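Local coordinates for protein putative serine phosphatase (Pseudomonas aeruginosa, PDB 6K4E) that probably dephosphorylates phosphothreonine or phosphoserine in a partner protein, as a magnesium-dependent PP2C phosphatase of a pathway that controls biofilm formation, at residues G199-E204 with P229-Y234; L63-I68 with I84-R89. One frame throughout, in Å; residues are numbered along the deposited sequence.

Interaction 1 (G199-E204 with P229-Y234); sequences GEEVQE and PGWTFY
Glu201 and Gln203 both lean on the far end of the Trp231 indole, whose six-membered ring reaches out to meet them. The tightest spot is at CH2 of the ring: CD of Glu201 lies 3.9 Å from Trp231 CH2, at the ring edge and in its plane. The carboxylate stands almost upright to the indole, their planes 85° apart. The Glu201 chain is fully stretched, with CG anti to the backbone N (chi1 -174°), and this reach brings its acid group alongside the ring rim. Gln203 places its CG 4.0 Å from Trp231 CZ3, and its chain runs roughly at right angles to the tryptophan side chain. These are van der Waals contacts with the six-membered ring, and the buried area is small, 142 Å² in all.

Even this tight spot lies at the surface, with Glu201 exposed. On the loose side, the acid of Glu200 leads away from the indole to a salt bridge with Arg266, and the backbones stay well apart. At their closest approach, the CA atoms of Gln203 and Phe233 are 9.4 Å apart, too far for direct strand pairing. Strand 194-197 fills this gap: Gln203 pairs with Ala196 and Thr232 with Ser197 through backbone hydrogen bonds, while the Trp231 side chain packs on Ala196. The indole therefore reaches past the intervening strand 194-197 to Gln203 on strand 202-205 and to Glu201 just before it, a next-but-one cross-strand contact on the surface of an antiparallel sheet, here at the outer margin of one sheet of the PP2C beta-sandwich.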
ATOM      1  N   GLY B 199     -33.982  17.176   1.936  1.00 50.21           N
ATOM      2  CA  GLY B 199     -34.891  17.110   0.798  1.00 50.86           C
ATOM      3  C   GLY B 199     -35.444  18.468   0.416  1.00 57.95           C
ATOM      4  O   GLY B 199     -36.122  18.586  -0.606  1.00 60.48           O
ATOM      5  N   GLU B 200     -35.173  19.502   1.232  1.00 53.52           N
ATOM      6  CA  GLU B 200     -35.602  20.879   1.001  1.00 54.06           C
ATOM      7  C   GLU B 200     -34.358  21.743   0.800  1.00 56.98           C
ATOM      8  O   GLU B 200     -34.167  22.339  -0.260  1.00 58.01           O
ATOM      9  CB  GLU B 200     -36.428  21.383   2.203  1.00 56.65           C
ATOM     10  CG  GLU B 200     -37.665  22.196   1.834  1.00 78.76           C
ATOM     11  CD  GLU B 200     -39.010  21.481   1.736  1.00112.05           C
ATOM     12  OE1 GLU B 200     -39.346  20.679   2.639  1.00116.58           O
ATOM     13  OE2 GLU B 200     -39.735  21.737   0.746  1.00109.63           O
ATOM     14  N   GLU B 201     -33.495  21.762   1.810  1.00 51.35           N
ATOM     15  CA  GLU B 201     -32.249  22.519   1.853  1.00 50.95           C
ATOM     16  C   GLU B 201     -31.047  21.602   1.491  1.00 51.48           C
ATOM     17  O   GLU B 201     -31.086  20.419   1.803  1.00 47.82           O
ATOM     18  CB  GLU B 201     -32.100  23.054   3.288  1.00 52.70           C
ATOM     19  CG  GLU B 201     -30.932  23.986   3.538  1.00 65.06           C
ATOM     20  CD  GLU B 201     -30.774  24.424   4.983  1.00 93.19           C
ATOM     21  OE1 GLU B 201     -29.647  24.834   5.341  1.00 94.77           O
ATOM     22  OE2 GLU B 201     -31.764  24.369   5.753  1.00 86.22           O
ATOM     23  N   VAL B 202     -30.011  22.157   0.797  1.00 48.64           N
ATOM     24  CA  VAL B 202     -28.745  21.473   0.488  1.00 46.95           C
ATOM     25  C   VAL B 202     -27.656  22.361   1.115  1.00 48.38           C
ATOM     26  O   VAL B 202     -27.585  23.547   0.803  1.00 46.21           O
ATOM     27  CB  VAL B 202     -28.456  21.194  -1.029  1.00 50.91           C
ATOM     28  CG1 VAL B 202     -27.151  20.439  -1.226  1.00 50.28           C
ATOM     29  CG2 VAL B 202     -29.579  20.415  -1.668  1.00 51.01           C
ATOM     30  N   GLN B 203     -26.864  21.802   2.031  1.00 44.52           N
ATOM     31  CA  GLN B 203     -25.717  22.482   2.660  1.00 44.29           C
ATOM     32  C   GLN B 203     -24.475  21.814   2.157  1.00 47.29           C
ATOM     33  O   GLN B 203     -24.457  20.598   1.969  1.00 45.76           O
ATOM     34  CB  GLN B 203     -25.709  22.329   4.184  1.00 45.94           C
ATOM     35  CG  GLN B 203     -26.941  22.843   4.904  1.00 65.65           C
ATOM     36  CD  GLN B 203     -26.727  23.004   6.389  1.00 87.33           C
ATOM     37  OE1 GLN B 203     -27.340  23.869   7.021  1.00 90.22           O
ATOM     38  NE2 GLN B 203     -25.875  22.174   6.991  1.00 70.47           N
ATOM     39  N   GLU B 204     -23.434  22.598   1.939  1.00 44.98           N
ATOM     40  CA  GLU B 204     -22.142  22.080   1.536  1.00 44.21           C
ATOM     41  C   GLU B 204     -21.123  22.629   2.544  1.00 49.82           C
ATOM     42  O   GLU B 204     -20.947  23.846   2.645  1.00 49.74           O
ATOM     43  CB  GLU B 204     -21.798  22.513   0.097  1.00 45.60           C
ATOM     44  CG  GLU B 204     -20.524  21.871  -0.443  1.00 54.38           C
ATOM     45  CD  GLU B 204     -19.949  22.413  -1.741  1.00 70.45           C
ATOM     46  OE1 GLU B 204     -20.603  23.257  -2.398  1.00 64.66           O
ATOM     47  OE2 GLU B 204     -18.844  21.965  -2.117  1.00 64.43           O
ATOM     48  N   PRO B 229     -32.160  15.192  12.955  1.00 57.78           N
ATOM     49  CA  PRO B 229     -32.765  14.027  12.277  1.00 57.59           C
ATOM     50  C   PRO B 229     -33.458  14.432  10.968  1.00 58.86           C
ATOM     51  O   PRO B 229     -33.903  15.569  10.820  1.00 59.06           O
ATOM     52  CB  PRO B 229     -33.780  13.505  13.306  1.00 60.98           C
ATOM     53  CG  PRO B 229     -33.429  14.182  14.607  1.00 66.70           C
ATOM     54  CD  PRO B 229     -32.896  15.518  14.195  1.00 61.73           C
ATOM     55  N   GLY B 230     -33.532  13.498  10.030  1.00 53.70           N
ATOM     56  CA  GLY B 230     -34.149  13.742   8.726  1.00 52.54           C
ATOM     57  C   GLY B 230     -33.183  14.285   7.689  1.00 52.21           C
ATOM     58  O   GLY B 230     -33.596  14.721   6.611  1.00 52.58           O
ATOM     59  N   TRP B 231     -31.879  14.215   8.003  1.00 45.23           N
ATOM     60  CA  TRP B 231     -30.791  14.672   7.144  1.00 42.26           C
ATOM     61  C   TRP B 231     -29.967  13.531   6.613  1.00 45.48           C
ATOM     62  O   TRP B 231     -29.558  12.636   7.364  1.00 46.11           O
ATOM     63  CB  TRP B 231     -29.888  15.695   7.900  1.00 39.42           C
ATOM     64  CG  TRP B 231     -30.531  17.037   8.060  1.00 39.36           C
ATOM     65  CD1 TRP B 231     -31.518  17.376   8.942  1.00 42.49           C
ATOM     66  CD2 TRP B 231     -30.272  18.201   7.272  1.00 39.51           C
ATOM     67  NE1 TRP B 231     -31.882  18.685   8.759  1.00 42.20           N
ATOM     68  CE2 TRP B 231     -31.123  19.223   7.746  1.00 43.38           C
ATOM     69  CE3 TRP B 231     -29.391  18.487   6.200  1.00 40.63           C
ATOM     70  CZ2 TRP B 231     -31.124  20.507   7.189  1.00 43.77           C
ATOM     71  CZ3 TRP B 231     -29.395  19.758   5.643  1.00 42.04           C
ATOM     72  CH2 TRP B 231     -30.254  20.751   6.132  1.00 43.77           C
ATOM     73  N   THR B 232     -29.679  13.584   5.304  1.00 41.48           N
ATOM     74  CA  THR B 232     -28.813  12.612   4.631  1.00 38.84           C
ATOM     75  C   THR B 232     -27.532  13.362   4.301  1.00 41.73           C
ATOM     76  O   THR B 232     -27.594  14.521   3.896  1.00 39.97           O
ATOM     77  CB  THR B 232     -29.502  11.959   3.401  1.00 39.91           C
ATOM     78  OG1 THR B 232     -30.785  11.483   3.793  1.00 42.32           O
ATOM     79  CG2 THR B 232     -28.722  10.782   2.869  1.00 39.33           C
ATOM     80  N   PHE B 233     -26.388  12.725   4.548  1.00 36.89           N
ATOM     81  CA  PHE B 233     -25.061  13.287   4.340  1.00 35.39           C
ATOM     82  C   PHE B 233     -24.401  12.544   3.214  1.00 39.29           C
ATOM     83  O   PHE B 233     -24.755  11.392   2.962  1.00 36.88           O
ATOM     84  CB  PHE B 233     -24.209  13.216   5.627  1.00 36.06           C
ATOM     85  CG  PHE B 233     -24.776  14.027   6.768  1.00 37.22           C
ATOM     86  CD1 PHE B 233     -25.713  13.477   7.635  1.00 40.28           C
ATOM     87  CD2 PHE B 233     -24.437  15.366   6.929  1.00 39.83           C
ATOM     88  CE1 PHE B 233     -26.283  14.240   8.650  1.00 41.90           C
ATOM     89  CE2 PHE B 233     -25.013  16.134   7.950  1.00 43.33           C
ATOM     90  CZ  PHE B 233     -25.918  15.555   8.812  1.00 41.31           C
ATOM     91  N   TYR B 234     -23.525  13.242   2.458  1.00 35.05           N
ATOM     92  CA  TYR B 234     -22.913  12.676   1.269  1.00 34.01           C
ATOM     93  C   TYR B 234     -21.494  13.097   1.177  1.00 38.31           C
ATOM     94  O   TYR B 234     -21.191  14.285   1.205  1.00 36.95           O
ATOM     95  CB  TYR B 234     -23.628  13.152  -0.012  1.00 35.48           C
ATOM     96  CG  TYR B 234     -25.111  12.912  -0.020  1.00 33.61           C
ATOM     97  CD1 TYR B 234     -25.989  13.841   0.534  1.00 33.63           C
ATOM     98  CD2 TYR B 234     -25.649  11.754  -0.589  1.00 33.42           C
ATOM     99  CE1 TYR B 234     -27.366  13.626   0.519  1.00 31.20           C
ATOM    100  CE2 TYR B 234     -27.019  11.510  -0.566  1.00 33.55           C
ATOM    101  CZ  TYR B 234     -27.868  12.463  -0.037  1.00 37.44           C
ATOM    102  OH  TYR B 234     -29.203  12.233  -0.030  1.00 44.95           O
TER

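Interaction 2 (L63-I68 with I84-R89); sequences LIQRAI and ILWKPR
Lys87 NZ donates a 2.8 Å hydrogen bond to Pro88 O, nearly in line with the carbonyl (C=O...N angle 170°). The lysine side chain thus curls round to the carbonyl of the following residue where strand 82-87 ends, on the far side from the helix. Pro88 in turn sets its CG over one face of the Trp86 indole, 3.6 Å above the ring plane and toward the rim.

The helix addresses the edge of that ring from two successive residues, Gln65 and Arg66. A first torsion of -176° turns the Gln65 chain beside its own carbonyl carbon, and from there it extends to the strand, where its OE1 comes 3.8 Å from Trp86 CZ2. The amide and ring planes stand 89° apart, with the amide carbon in the indole plane. Its polar end is held elsewhere, NE2 bonding to Gly93 O, and the buried side chain also packs on helix 117-138. Arg66, more exposed, brings its guanidinium to the neighbouring part of the rim: Arg66 CZ is 4.0 Å from Trp86 CZ3, and the planes are again close to perpendicular. Here the indole edge points into a guanidinium face, the reverse of a cation laid over an aromatic face.

Trp86 is further fixed by a bond from NE1 to Asp95 O and by an edge-to-face meeting with Tyr97, both in strand 95-101 of the other sheet. Other residues of the helical segment, such as Leu63 and Ile64, pack on Leu167 of the second subunit. One tryptophan on an outer strand thus ties helix 49-67 to both sheets of the antiparallel beta-sandwich that defines the PP2C fold.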
ATOM      1  N   LEU B  63      -9.176  -7.738  -5.756  1.00 43.75           N
ATOM      2  CA  LEU B  63      -9.566  -8.533  -4.586  1.00 43.78           C
ATOM      3  C   LEU B  63      -8.801  -7.980  -3.378  1.00 46.17           C
ATOM      4  O   LEU B  63      -9.371  -7.870  -2.283  1.00 44.15           O
ATOM      5  CB  LEU B  63      -9.242 -10.021  -4.813  1.00 45.94           C
ATOM      6  CG  LEU B  63     -10.314 -10.928  -5.467  1.00 53.13           C
ATOM      7  CD1 LEU B  63      -9.658 -12.118  -6.051  1.00 54.43           C
ATOM      8  CD2 LEU B  63     -11.355 -11.467  -4.455  1.00 57.81           C
ATOM      9  N   ILE B  64      -7.507  -7.616  -3.582  1.00 42.55           N
ATOM     10  CA  ILE B  64      -6.679  -7.029  -2.528  1.00 41.88           C
ATOM     11  C   ILE B  64      -7.282  -5.668  -2.141  1.00 45.40           C
ATOM     12  O   ILE B  64      -7.513  -5.424  -0.961  1.00 45.60           O
ATOM     13  CB  ILE B  64      -5.161  -6.946  -2.911  1.00 45.02           C
ATOM     14  CG1 ILE B  64      -4.544  -8.365  -3.065  1.00 46.75           C
ATOM     15  CG2 ILE B  64      -4.372  -6.130  -1.861  1.00 44.61           C
ATOM     16  CD1 ILE B  64      -3.244  -8.460  -3.822  1.00 55.36           C
ATOM     17  N   GLN B  65      -7.569  -4.806  -3.130  1.00 41.44           N
ATOM     18  CA  GLN B  65      -8.151  -3.481  -2.858  1.00 40.01           C
ATOM     19  C   GLN B  65      -9.553  -3.569  -2.196  1.00 44.89           C
ATOM     20  O   GLN B  65      -9.839  -2.785  -1.308  1.00 44.89           O
ATOM     21  CB  GLN B  65      -8.147  -2.592  -4.105  1.00 40.47           C
ATOM     22  CG  GLN B  65      -8.653  -1.173  -3.839  1.00 49.62           C
ATOM     23  CD  GLN B  65      -8.269  -0.220  -4.927  1.00 50.23           C
ATOM     24  OE1 GLN B  65      -8.641  -0.387  -6.082  1.00 40.16           O
ATOM     25  NE2 GLN B  65      -7.535   0.818  -4.576  1.00 35.55           N
ATOM     26  N   ARG B  66     -10.387  -4.534  -2.572  1.00 41.27           N
ATOM     27  CA  ARG B  66     -11.713  -4.716  -1.955  1.00 40.52           C
ATOM     28  C   ARG B  66     -11.611  -5.140  -0.487  1.00 45.31           C
ATOM     29  O   ARG B  66     -12.413  -4.719   0.341  1.00 43.86           O
ATOM     30  CB  ARG B  66     -12.545  -5.728  -2.751  1.00 39.87           C
ATOM     31  CG  ARG B  66     -13.203  -5.084  -3.967  1.00 48.96           C
ATOM     32  CD  ARG B  66     -14.149  -6.025  -4.690  1.00 70.39           C
ATOM     33  NE  ARG B  66     -14.866  -5.318  -5.749  1.00 94.97           N
ATOM     34  CZ  ARG B  66     -16.016  -4.668  -5.584  1.00118.91           C
ATOM     35  NH1 ARG B  66     -16.614  -4.648  -4.397  1.00106.56           N
ATOM     36  NH2 ARG B  66     -16.582  -4.041  -6.609  1.00111.75           N
ATOM     37  N   ALA B  67     -10.586  -5.939  -0.165  1.00 45.43           N
ATOM     38  CA  ALA B  67     -10.303  -6.418   1.191  1.00 46.47           C
ATOM     39  C   ALA B  67      -9.953  -5.298   2.192  1.00 49.24           C
ATOM     40  O   ALA B  67     -10.119  -5.474   3.403  1.00 49.61           O
ATOM     41  CB  ALA B  67      -9.211  -7.472   1.162  1.00 47.99           C
ATOM     42  N   ILE B  68      -9.522  -4.146   1.694  1.00 44.31           N
ATOM     43  CA  ILE B  68      -9.186  -3.027   2.576  1.00 43.75           C
ATOM     44  C   ILE B  68     -10.415  -2.064   2.761  1.00 42.71           C
ATOM     45  O   ILE B  68     -10.318  -1.101   3.512  1.00 39.96           O
ATOM     46  CB  ILE B  68      -7.865  -2.297   2.149  1.00 46.62           C
ATOM     47  CG1 ILE B  68      -8.024  -1.499   0.832  1.00 46.78           C
ATOM     48  CG2 ILE B  68      -6.691  -3.252   2.093  1.00 46.88           C
ATOM     49  CD1 ILE B  68      -7.752  -0.048   0.939  1.00 49.82           C
ATOM     50  N   ILE B  84     -23.170   2.907  -0.534  1.00 40.00           N
ATOM     51  CA  ILE B  84     -21.835   3.033  -1.106  1.00 40.03           C
ATOM     52  C   ILE B  84     -21.906   2.935  -2.593  1.00 43.15           C
ATOM     53  O   ILE B  84     -22.567   2.049  -3.136  1.00 44.27           O
ATOM     54  CB  ILE B  84     -20.796   2.034  -0.481  1.00 43.80           C
ATOM     55  CG1 ILE B  84     -19.389   2.217  -1.083  1.00 44.70           C
ATOM     56  CG2 ILE B  84     -21.228   0.595  -0.534  1.00 46.13           C
ATOM     57  CD1 ILE B  84     -18.769   3.639  -0.865  1.00 54.96           C
ATOM     58  N   LEU B  85     -21.269   3.865  -3.243  1.00 39.25           N
ATOM     59  CA  LEU B  85     -21.132   3.874  -4.695  1.00 42.07           C
ATOM     60  C   LEU B  85     -19.618   3.874  -4.910  1.00 44.61           C
ATOM     61  O   LEU B  85     -18.944   4.815  -4.494  1.00 45.67           O
ATOM     62  CB  LEU B  85     -21.784   5.139  -5.291  1.00 43.91           C
ATOM     63  CG  LEU B  85     -22.293   5.064  -6.740  1.00 52.15           C
ATOM     64  CD1 LEU B  85     -22.948   6.388  -7.154  1.00 52.04           C
ATOM     65  CD2 LEU B  85     -21.162   4.721  -7.742  1.00 58.48           C
ATOM     66  N   TRP B  86     -19.064   2.787  -5.441  1.00 39.99           N
ATOM     67  CA  TRP B  86     -17.613   2.729  -5.606  1.00 39.89           C
ATOM     68  C   TRP B  86     -17.293   2.107  -6.930  1.00 43.80           C
ATOM     69  O   TRP B  86     -17.483   0.914  -7.087  1.00 44.78           O
ATOM     70  CB  TRP B  86     -16.961   1.946  -4.457  1.00 37.91           C
ATOM     71  CG  TRP B  86     -15.462   1.924  -4.517  1.00 37.23           C
ATOM     72  CD1 TRP B  86     -14.609   2.939  -4.204  1.00 39.20           C
ATOM     73  CD2 TRP B  86     -14.642   0.812  -4.907  1.00 37.37           C
ATOM     74  NE1 TRP B  86     -13.299   2.530  -4.375  1.00 38.12           N
ATOM     75  CE2 TRP B  86     -13.291   1.219  -4.777  1.00 40.06           C
ATOM     76  CE3 TRP B  86     -14.913  -0.505  -5.312  1.00 38.54           C
ATOM     77  CZ2 TRP B  86     -12.223   0.347  -5.022  1.00 38.56           C
ATOM     78  CZ3 TRP B  86     -13.852  -1.355  -5.588  1.00 39.75           C
ATOM     79  CH2 TRP B  86     -12.528  -0.924  -5.446  1.00 40.07           C
ATOM     80  N   LYS B  87     -16.854   2.920  -7.893  1.00 38.76           N
ATOM     81  CA  LYS B  87     -16.584   2.425  -9.225  1.00 39.42           C
ATOM     82  C   LYS B  87     -15.254   2.957  -9.724  1.00 42.02           C
ATOM     83  O   LYS B  87     -15.222   4.076 -10.250  1.00 40.06           O
ATOM     84  CB  LYS B  87     -17.763   2.794 -10.189  1.00 42.91           C
ATOM     85  CG  LYS B  87     -17.614   2.421 -11.689  1.00 71.07           C
ATOM     86  CD  LYS B  87     -17.597   0.917 -12.023  1.00 83.36           C
ATOM     87  CE  LYS B  87     -17.265   0.666 -13.479  1.00 95.78           C
ATOM     88  NZ  LYS B  87     -15.812   0.822 -13.768  1.00103.22           N
ATOM     89  N   PRO B  88     -14.156   2.147  -9.633  1.00 37.79           N
ATOM     90  CA  PRO B  88     -12.867   2.604 -10.159  1.00 37.27           C
ATOM     91  C   PRO B  88     -12.948   2.740 -11.667  1.00 43.23           C
ATOM     92  O   PRO B  88     -13.734   2.026 -12.315  1.00 42.37           O
ATOM     93  CB  PRO B  88     -11.903   1.466  -9.760  1.00 38.89           C
ATOM     94  CG  PRO B  88     -12.575   0.749  -8.681  1.00 42.24           C
ATOM     95  CD  PRO B  88     -14.020   0.788  -9.069  1.00 38.91           C
ATOM     96  N   ARG B  89     -12.157   3.662 -12.232  1.00 41.54           N
ATOM     97  CA  ARG B  89     -12.127   3.885 -13.678  1.00 42.03           C
ATOM     98  C   ARG B  89     -11.570   2.611 -14.333  1.00 49.65           C
ATOM     99  O   ARG B  89     -12.163   2.077 -15.265  1.00 48.04           O
ATOM    100  CB  ARG B  89     -11.290   5.109 -14.020  1.00 39.16           C
ATOM    101  CG  ARG B  89     -11.409   5.533 -15.468  1.00 50.60           C
ATOM    102  CD  ARG B  89     -10.430   6.651 -15.766  1.00 57.33           C
ATOM    103  NE  ARG B  89      -9.314   6.169 -16.566  1.00 69.99           N
ATOM    104  CZ  ARG B  89      -8.542   6.946 -17.318  1.00 90.48           C
ATOM    105  NH1 ARG B  89      -8.764   8.250 -17.380  1.00 78.25           N
ATOM    106  NH2 ARG B  89      -7.545   6.425 -18.017  1.00 89.52           N
TER

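Interactions 1 and 2 lie on opposite sides of the chain's centre, their centres 26 Å apart and their nearest atoms about 9 Å apart. They follow one another in sequence, interaction 2 closing before interaction 1 opens, yet both involve the same antiparallel sheet, ordered 82-87, 293-300, 231-236, 194-197, 202-205. Interaction 2 joins one edge strand to helix 49-67, whereas interaction 1 runs from the middle strand, 231-236, to the other edge. Strand 293-300 lies between strands 82-87 and 231-236. The magnesium ligands Asp291 and Asp238 lie close in sequence to strands 293-300 and 231-236, so this shared sheet also carries part of the metal site.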